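Local coordinates for protein hydrolase, putative (Plasmodium vivax, PDB 2B30) that is probably a magnesium-dependent phosphatase of the haloacid dehalogenase (HAD) superfamily, Cof-like subfamily IIB, modelled here with calcium in its metal site, at residues A[32-37]-A[77-82]; A[56-61]-A[87-92]. One frame throughout, in Å; residues are numbered along the deposited sequence.

Contact 1. Residues A[32-37]-A[77-82]. With CA (calcium ion), chain E.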
loop_
_atom_site.group_PDB
_atom_site.type_symbol
_atom_site.label_atom_id
_atom_site.label_comp_id
_atom_site.label_asym_id
_atom_site.label_seq_id
_atom_site.Cartn_x
_atom_site.Cartn_y
_atom_site.Cartn_z
ATOM N N ILE A 32 -10.714 -7.537 11.499
ATOM C CA ILE A 32 -10.603 -8.970 11.699
ATOM C C ILE A 32 -10.684 -9.677 10.366
ATOM O O ILE A 32 -11.661 -9.507 9.634
ATOM C CB ILE A 32 -11.757 -9.466 12.574
ATOM C CG1 ILE A 32 -11.857 -8.614 13.845
ATOM C CG2 ILE A 32 -11.585 -10.959 12.895
ATOM C CD1 ILE A 32 -12.997 -9.029 14.777
ATOM N N ASP A 33 -9.670 -10.472 10.046
ATOM C CA ASP A 33 -9.727 -11.325 8.852
ATOM C C ASP A 33 -10.750 -12.438 9.068
ATOM O O ASP A 33 -11.000 -12.836 10.203
ATOM C CB ASP A 33 -8.352 -11.916 8.552
ATOM C CG ASP A 33 -8.356 -12.845 7.356
ATOM O OD1 ASP A 33 -8.958 -12.519 6.304
ATOM O OD2 ASP A 33 -7.745 -13.921 7.466
ATOM N N PHE A 34 -11.359 -12.919 7.989
ATOM C CA PHE A 34 -12.360 -13.974 8.102
ATOM C C PHE A 34 -11.727 -15.380 8.059
ATOM O O PHE A 34 -11.471 -15.958 9.114
ATOM C CB PHE A 34 -13.488 -13.803 7.071
ATOM C CG PHE A 34 -14.776 -14.482 7.472
ATOM C CD1 PHE A 34 -15.526 -13.997 8.543
ATOM C CD2 PHE A 34 -15.241 -15.603 6.784
ATOM C CE1 PHE A 34 -16.714 -14.619 8.929
ATOM C CE2 PHE A 34 -16.433 -16.232 7.152
ATOM C CZ PHE A 34 -17.171 -15.741 8.229
ATOM N N ASP A 35 -11.449 -15.923 6.875
ATOM C CA ASP A 35 -10.970 -17.305 6.788
ATOM C C ASP A 35 -9.562 -17.399 7.301
ATOM O O ASP A 35 -8.726 -16.536 7.005
ATOM C CB ASP A 35 -10.980 -17.827 5.356
ATOM C CG ASP A 35 -12.349 -17.850 4.772
ATOM O OD1 ASP A 35 -12.886 -16.748 4.515
ATOM O OD2 ASP A 35 -12.887 -18.960 4.581
ATOM N N GLY A 36 -9.294 -18.455 8.059
ATOM C CA GLY A 36 -7.982 -18.661 8.652
ATOM C C GLY A 36 -7.785 -17.886 9.939
ATOM O O GLY A 36 -6.825 -18.136 10.664
ATOM N N THR A 37 -8.690 -16.954 10.230
ATOM C CA THR A 37 -8.602 -16.133 11.430
ATOM C C THR A 37 -9.872 -16.333 12.251
ATOM O O THR A 37 -9.836 -16.985 13.283
ATOM C CB THR A 37 -8.375 -14.631 11.075
ATOM O OG1 THR A 37 -7.172 -14.489 10.302
ATOM C CG2 THR A 37 -8.265 -13.786 12.327
ATOM N N SER A 77 -23.694 -15.327 5.178
ATOM C CA SER A 77 -24.130 -16.718 5.051
ATOM C C SER A 77 -23.370 -17.601 6.038
ATOM O O SER A 77 -23.971 -18.298 6.857
ATOM C CB SER A 77 -23.897 -17.222 3.632
ATOM O OG SER A 77 -24.591 -16.412 2.702
ATOM N N ALA A 78 -22.044 -17.538 5.958
ATOM C CA ALA A 78 -21.171 -18.334 6.793
ATOM C C ALA A 78 -21.450 -18.076 8.257
ATOM O O ALA A 78 -21.346 -18.993 9.070
ATOM C CB ALA A 78 -19.727 -18.028 6.478
ATOM N N PHE A 79 -21.810 -16.837 8.591
ATOM C CA PHE A 79 -22.152 -16.469 9.973
ATOM C C PHE A 79 -23.464 -17.110 10.432
ATOM O O PHE A 79 -23.542 -17.649 11.536
ATOM C CB PHE A 79 -22.284 -14.941 10.128
ATOM C CG PHE A 79 -21.034 -14.243 10.626
ATOM C CD1 PHE A 79 -20.383 -14.669 11.775
ATOM C CD2 PHE A 79 -20.550 -13.114 9.972
ATOM C CE1 PHE A 79 -19.249 -14.010 12.237
ATOM C CE2 PHE A 79 -19.419 -12.447 10.438
ATOM C CZ PHE A 79 -18.769 -12.898 11.567
ATOM N N GLY A 80 -24.493 -17.022 9.591
ATOM C CA GLY A 80 -25.828 -17.508 9.927
ATOM C C GLY A 80 -26.639 -16.462 10.669
ATOM O O GLY A 80 -26.127 -15.807 11.576
ATOM N N GLU A 81 -27.912 -16.329 10.299
ATOM C CA GLU A 81 -28.816 -15.331 10.890
ATOM C C GLU A 81 -28.770 -15.267 12.427
ATOM O O GLU A 81 -28.865 -14.175 13.004
ATOM C CB GLU A 81 -30.257 -15.571 10.431
ATOM N N GLU A 82 -28.622 -16.417 13.088
ATOM C CA GLU A 82 -28.687 -16.458 14.551
ATOM C C GLU A 82 -27.496 -15.756 15.208
ATOM O O GLU A 82 -27.673 -14.977 16.153
ATOM C CB GLU A 82 -28.810 -17.903 15.068
ATOM C CG GLU A 82 -28.985 -17.985 16.596
ATOM C CD GLU A 82 -29.428 -19.348 17.084
ATOM O OE1 GLU A 82 -28.831 -20.360 16.661
ATOM O OE2 GLU A 82 -30.365 -19.407 17.909
HETATM CA CA CA E . -7.817 -15.000 5.524
#

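Contact 2. Residues A[56-61]-A[87-92]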
loop_
_atom_site.group_PDB
_atom_site.type_symbol
_atom_site.label_atom_id
_atom_site.label_comp_id
_atom_site.label_asym_id
_atom_site.label_seq_id
_atom_site.Cartn_x
_atom_site.Cartn_y
_atom_site.Cartn_z
ATOM N N GLU A 56 -19.344 -8.790 22.603
ATOM C CA GLU A 56 -18.916 -7.922 23.690
ATOM C C GLU A 56 -18.229 -6.660 23.160
ATOM O O GLU A 56 -18.429 -5.570 23.706
ATOM C CB GLU A 56 -17.993 -8.677 24.648
ATOM C CG GLU A 56 -17.764 -7.967 25.987
ATOM C CD GLU A 56 -16.918 -8.781 26.959
ATOM O OE1 GLU A 56 -16.631 -9.962 26.669
ATOM O OE2 GLU A 56 -16.539 -8.235 28.020
ATOM N N ALA A 57 -17.444 -6.810 22.090
ATOM C CA ALA A 57 -16.714 -5.688 21.477
ATOM C C ALA A 57 -17.668 -4.580 21.050
ATOM O O ALA A 57 -17.394 -3.401 21.257
ATOM C CB ALA A 57 -15.894 -6.167 20.283
ATOM N N ILE A 58 -18.798 -4.978 20.470
ATOM C CA ILE A 58 -19.838 -4.037 20.040
ATOM C C ILE A 58 -20.518 -3.385 21.247
ATOM O O ILE A 58 -20.820 -2.195 21.227
ATOM C CB ILE A 58 -20.879 -4.734 19.150
ATOM C CG1 ILE A 58 -20.222 -5.159 17.843
ATOM C CG2 ILE A 58 -22.048 -3.810 18.855
ATOM C CD1 ILE A 58 -20.953 -6.231 17.111
ATOM N N GLU A 59 -20.735 -4.160 22.301
ATOM C CA GLU A 59 -21.270 -3.613 23.552
ATOM C C GLU A 59 -20.281 -2.698 24.289
ATOM O O GLU A 59 -20.676 -1.691 24.861
ATOM C CB GLU A 59 -21.727 -4.755 24.451
ATOM C CG GLU A 59 -22.887 -5.519 23.826
ATOM C CD GLU A 59 -23.198 -6.830 24.510
ATOM O OE1 GLU A 59 -22.426 -7.246 25.411
ATOM O OE2 GLU A 59 -24.224 -7.444 24.128
ATOM N N LYS A 60 -18.999 -3.040 24.260
ATOM C CA LYS A 60 -17.974 -2.220 24.912
ATOM C C LYS A 60 -17.658 -0.952 24.113
ATOM O O LYS A 60 -16.950 -0.071 24.600
ATOM C CB LYS A 60 -16.682 -3.021 25.126
ATOM C CG LYS A 60 -16.827 -4.248 26.009
ATOM C CD LYS A 60 -16.536 -3.968 27.468
ATOM C CE LYS A 60 -16.109 -5.229 28.207
ATOM N NZ LYS A 60 -15.182 -4.896 29.319
ATOM N N GLY A 61 -18.157 -0.875 22.881
ATOM C CA GLY A 61 -18.121 0.363 22.095
ATOM C C GLY A 61 -17.123 0.373 20.952
ATOM O O GLY A 61 -16.890 1.430 20.353
ATOM N N MET A 87 -24.644 -11.338 17.965
ATOM C CA MET A 87 -23.584 -10.316 17.994
ATOM C C MET A 87 -24.133 -8.900 17.885
ATOM O O MET A 87 -23.515 -7.960 18.390
ATOM C CB MET A 87 -22.612 -10.509 16.828
ATOM C CG MET A 87 -21.833 -11.786 16.853
ATOM S SD MET A 87 -20.695 -11.868 15.471
ATOM C CE MET A 87 -21.807 -11.987 14.069
ATOM N N ASN A 88 -25.281 -8.767 17.214
ATOM C CA ASN A 88 -25.804 -7.482 16.755
ATOM C C ASN A 88 -24.842 -6.871 15.729
ATOM O O ASN A 88 -24.457 -5.707 15.820
ATOM C CB ASN A 88 -26.068 -6.525 17.920
ATOM C CG ASN A 88 -26.892 -5.325 17.510
ATOM O OD1 ASN A 88 -27.572 -5.341 16.480
ATOM N ND2 ASN A 88 -26.838 -4.269 18.314
ATOM N N PHE A 89 -24.466 -7.692 14.752
ATOM C CA PHE A 89 -23.523 -7.323 13.708
ATOM C C PHE A 89 -23.977 -7.918 12.373
ATOM O O PHE A 89 -24.358 -9.089 12.317
ATOM C CB PHE A 89 -22.138 -7.849 14.056
ATOM C CG PHE A 89 -21.072 -7.396 13.114
ATOM C CD1 PHE A 89 -20.651 -6.074 13.122
ATOM C CD2 PHE A 89 -20.496 -8.282 12.212
ATOM C CE1 PHE A 89 -19.667 -5.637 12.247
ATOM C CE2 PHE A 89 -19.512 -7.862 11.336
ATOM C CZ PHE A 89 -19.095 -6.537 11.351
ATOM N N TYR A 90 -23.939 -7.105 11.315
ATOM C CA TYR A 90 -24.488 -7.473 10.011
ATOM C C TYR A 90 -23.535 -7.032 8.897
ATOM O O TYR A 90 -23.958 -6.636 7.808
ATOM C CB TYR A 90 -25.896 -6.859 9.838
ATOM C CG TYR A 90 -26.832 -7.200 10.987
ATOM C CD1 TYR A 90 -27.670 -8.317 10.938
ATOM C CD2 TYR A 90 -26.838 -6.431 12.151
ATOM C CE1 TYR A 90 -28.497 -8.642 12.015
ATOM C CE2 TYR A 90 -27.657 -6.754 13.230
ATOM C CZ TYR A 90 -28.481 -7.849 13.154
ATOM O OH TYR A 90 -29.281 -8.139 14.228
ATOM N N GLY A 91 -22.237 -7.104 9.188
ATOM C CA GLY A 91 -21.198 -6.843 8.198
ATOM C C GLY A 91 -20.979 -5.385 7.856
ATOM O O GLY A 91 -20.370 -5.069 6.837
ATOM N N MET A 92 -21.459 -4.487 8.703
ATOM C CA MET A 92 -21.306 -3.064 8.460
ATOM C C MET A 92 -20.771 -2.367 9.702
ATOM O O MET A 92 -21.390 -2.416 10.754
ATOM C CB MET A 92 -22.642 -2.468 8.088
ATOM C CG MET A 92 -23.294 -3.139 6.921
ATOM S SD MET A 92 -24.861 -2.352 6.639
ATOM C CE MET A 92 -25.823 -2.939 8.039
#

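Contact 1. Residues A[32-37]-A[77-82]
F34 reaches across to A78 and F79 from a segment whose other side holds the metal. Just before it, D33 grips the calcium ion unevenly through its carboxylate: OD2 lies 2.2 Å from the metal and OD1 2.8 Å. The side chain of F34 leaves toward helix 72-79, with CG anti to the backbone N (chi1 -157°), and its far rim divides between two neighbours. CE2 rests on CB of A78 at 3.8 Å, while CE1 points into one face of the F79 ring, off its middle, 3.8 Å from CZ of F79. The pair is edge-to-face, the planes 73° apart and the centroids separated by 5.3 Å. D33-F34-D35-G36-T37 is the DxDGT signature of HAD hydrolases, in which the first aspartate is generally the nucleophile and the second the acid/base. D35 gives the calcium its backbone O, at 2.3 Å, and D248 completes the protein ligands; the carboxylate of D35 instead forms a salt bridge with R70. G36 takes a positive phi of 82°, a turn glycine accommodates easily. Beyond it, T37 OG1 donates to the anti lone pair of D33 OD2 over 2.9 Å, a second-shell hold on a metal-binding oxygen.

Contact 2. Residues A[56-61]-A[87-92]
I58 pushes its CD1 methyl against the backbone of M87 and N88 and the base of the F89 side chain. CD1 of I58 sits 3.3 Å from O of M87 and 3.8 Å from O of N88. On F89 the same methyl meets CB at 3.7 Å before it reaches the ring, whose nearer atoms CD1 and CG lie slightly farther off. This is van der Waals packing; no hydrogen bond joins the segments. CG1 of I58 stands anti to its own carbonyl carbon (chi1 -66°), and the chain runs on extended from there, carrying CD1 outward from helix 48-60 to the turn. The side chains of I58 and F89 cross at about a right angle. What the methyl meets is the C-terminal end of helix 81-87, closed by a Schellman motif: N88, with a positive phi of 64°, is the C-prime residue, its N paired with O of K85 and N of F89 with O of L84. After that turn the chain heads for strand 94-96, and F89 turns inward over V64 and I66 of strand 63-67. One face of its ring also receives the backbone N of G91, 3.5 Å above the plane and toward the rim. M87 meets I58 mainly through its carbonyl O; its side chain leads away to I51 and I54, farther back on helix 48-60.

Overall arrangement
Both contacts lie in the domain built on the eight-stranded mixed sheet, their centres about 13 Å apart. Their segments alternate along the chain: 32-37, 56-61, 77-82, then 87-92. Strand 29-33 leads into contact 1, helix 48-60 carries the first half of contact 2, and the two short helices 72-79 and 81-87 supply or lead into the second halves. Strand 63-67 lies under both, its I66 touching F34, F79 and F89. The contacts meet directly where CE1 of F79 packs 3.7 Å from CE of M87. Contact 1 backs the calcium site, F34 lying between two metal-binding residues in sequence, whereas contact 2 is plain packing farther from the chain's centre, joined to contact 1 through this apolar layer.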